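Local atomic coordinates of succinoglycan biosynthesis protein (Bacillus cereus ATCC 14579, PDB entry 3B55), a protein that binds a calcium ion and is probably an enzyme related to the erythromycin esterases, though its substrate and physiological role are not established. Residues P67-V72 with S103-T108. The protein carries 1 engineered substitution. Numbering follows the deposited sequence.
Sequences PLKNMV and SEKGFT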
loop_
_atom_site.group_PDB
_atom_site.type_symbol
_atom_site.label_atom_id
_atom_site.label_comp_id
_atom_site.label_asym_id
_atom_site.label_seq_id
_atom_site.Cartn_x
_atom_site.Cartn_y
_atom_site.Cartn_z
ATOM N N PRO A 67 -13.798 -18.193 -5.605
ATOM C CA PRO A 67 -12.982 -18.389 -6.814
ATOM C C PRO A 67 -11.570 -17.822 -6.666
ATOM O O PRO A 67 -10.673 -18.123 -7.453
ATOM C CB PRO A 67 -13.784 -17.661 -7.891
ATOM C CG PRO A 67 -15.209 -17.868 -7.429
ATOM C CD PRO A 67 -15.098 -17.585 -5.946
ATOM N N LEU A 68 -11.375 -17.012 -5.635
ATOM C CA LEU A 68 -10.084 -16.385 -5.385
ATOM C C LEU A 68 -9.073 -17.377 -4.803
ATOM O O LEU A 68 -7.865 -17.233 -5.001
ATOM C CB LEU A 68 -10.279 -15.202 -4.434
ATOM C CG LEU A 68 -9.335 -14.007 -4.497
ATOM C CD1 LEU A 68 -9.165 -13.518 -5.938
ATOM C CD2 LEU A 68 -9.914 -12.907 -3.627
ATOM N N LYS A 69 -9.566 -18.394 -4.102
ATOM C CA LYS A 69 -8.681 -19.388 -3.499
ATOM C C LYS A 69 -7.617 -19.858 -4.488
ATOM O O LYS A 69 -6.415 -19.690 -4.251
ATOM C CB LYS A 69 -9.491 -20.589 -2.994
ATOM C CG LYS A 69 -8.679 -21.605 -2.197
ATOM C CD LYS A 69 -9.532 -22.817 -1.821
ATOM C CE LYS A 69 -8.778 -23.781 -0.913
ATOM N NZ LYS A 69 -8.231 -24.960 -1.644
ATOM N N ASN A 70 -8.059 -20.431 -5.605
ATOM C CA ASN A 70 -7.127 -20.927 -6.603
ATOM C C ASN A 70 -6.449 -19.856 -7.456
ATOM O O ASN A 70 -5.411 -20.116 -8.052
ATOM C CB ASN A 70 -7.810 -21.950 -7.510
ATOM C CG ASN A 70 -8.139 -23.236 -6.783
ATOM O OD1 ASN A 70 -7.391 -23.672 -5.907
ATOM N ND2 ASN A 70 -9.254 -23.857 -7.151
HETATM N N MSE A 71 -7.020 -18.660 -7.531
HETATM C CA MSE A 71 -6.387 -17.610 -8.317
HETATM C C MSE A 71 -5.113 -17.169 -7.607
HETATM O O MSE A 71 -4.058 -17.024 -8.226
HETATM C CB MSE A 71 -7.315 -16.414 -8.470
HETATM C CG MSE A 71 -8.329 -16.576 -9.568
HETATM SE SE MSE A 71 -9.457 -15.027 -9.636
HETATM C CE MSE A 71 -11.066 -15.859 -10.341
ATOM N N VAL A 72 -5.229 -16.957 -6.301
ATOM C CA VAL A 72 -4.100 -16.538 -5.477
ATOM C C VAL A 72 -3.118 -17.694 -5.318
ATOM O O VAL A 72 -1.906 -17.490 -5.328
ATOM C CB VAL A 72 -4.581 -16.072 -4.094
ATOM C CG1 VAL A 72 -3.396 -15.743 -3.207
ATOM C CG2 VAL A 72 -5.476 -14.863 -4.263
ATOM N N SER A 103 -8.963 -15.342 6.625
ATOM C CA SER A 103 -9.608 -16.543 7.146
ATOM C C SER A 103 -9.620 -17.779 6.243
ATOM O O SER A 103 -9.940 -18.869 6.707
ATOM C CB SER A 103 -11.036 -16.210 7.599
ATOM O OG SER A 103 -11.738 -15.465 6.623
ATOM N N GLU A 104 -9.268 -17.626 4.968
ATOM C CA GLU A 104 -9.254 -18.772 4.064
ATOM C C GLU A 104 -7.892 -19.093 3.462
ATOM O O GLU A 104 -7.642 -20.230 3.060
ATOM C CB GLU A 104 -10.252 -18.571 2.923
ATOM C CG GLU A 104 -11.707 -18.544 3.353
ATOM C CD GLU A 104 -12.124 -19.811 4.072
ATOM O OE1 GLU A 104 -11.940 -20.908 3.501
ATOM O OE2 GLU A 104 -12.635 -19.712 5.206
ATOM N N LYS A 105 -7.001 -18.110 3.397
ATOM C CA LYS A 105 -5.699 -18.376 2.801
ATOM C C LYS A 105 -4.474 -18.143 3.671
ATOM O O LYS A 105 -3.371 -18.015 3.151
ATOM C CB LYS A 105 -5.563 -17.594 1.490
ATOM C CG LYS A 105 -6.633 -17.948 0.452
ATOM C CD LYS A 105 -6.053 -18.488 -0.863
ATOM C CE LYS A 105 -5.230 -19.745 -0.653
ATOM N NZ LYS A 105 -4.922 -20.445 -1.934
ATOM N N GLY A 106 -4.670 -18.079 4.984
ATOM C CA GLY A 106 -3.555 -17.903 5.907
ATOM C C GLY A 106 -2.764 -16.601 5.945
ATOM O O GLY A 106 -1.653 -16.578 6.487
ATOM N N PHE A 107 -3.300 -15.510 5.407
ATOM C CA PHE A 107 -2.552 -14.258 5.454
ATOM C C PHE A 107 -2.630 -13.655 6.848
ATOM O O PHE A 107 -3.707 -13.535 7.434
ATOM C CB PHE A 107 -3.053 -13.283 4.382
ATOM C CG PHE A 107 -2.612 -13.657 2.996
ATOM C CD1 PHE A 107 -3.272 -14.651 2.288
ATOM C CD2 PHE A 107 -1.485 -13.075 2.436
ATOM C CE1 PHE A 107 -2.811 -15.067 1.038
ATOM C CE2 PHE A 107 -1.014 -13.484 1.188
ATOM C CZ PHE A 107 -1.682 -14.484 0.488
ATOM N N THR A 108 -1.471 -13.283 7.379
ATOM C CA THR A 108 -1.399 -12.737 8.732
ATOM C C THR A 108 -0.829 -11.323 8.869
ATOM O O THR A 108 -0.635 -10.840 9.989
ATOM C CB THR A 108 -0.563 -13.666 9.642
ATOM O OG1 THR A 108 0.705 -13.919 9.023
ATOM C CG2 THR A 108 -1.285 -14.997 9.873
#
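The backbones of K69, in the short helix 68-72, and K105, the first residue to leave helical geometry after helix 88-104, come within 7.0 Å of each other at their CA atoms, so one long side chain is enough to span the gap. K105 does so by donating a hydrogen bond from NZ to the backbone O of K69 at 2.9 Å. The ammonium group sits above the carbonyl plane, 39° out of it, with a C=O...N angle of 129°. Bends at chi2 and chi3 carry the lysine chain to this place, and its CD packs 3.6 Å from the same K69 O. A second hydrogen bond, to G73 O just after the helix, lets NZ bridge two backbone carbonyls. The K69 side chain crosses that of K105 at about a right angle; the two NZ atoms stay 5.6 Å apart. Next to the lysine chain, V72 places CB 4.3 Å from K105 CD and CG1 4.3 Å from F107 CZ, meeting the ring obliquely, while K105 CB lies in plane at the ring's edge. L68 leans on I97 and Y100 of helix 88-104, adding apolar packing. The contact ties the short helix to the turn ending the helix of a beta-alpha-beta crossover, strand 77-82, helix 88-104 and strand 109-112, with strand 301-306 between the two strands, away from the calcium site.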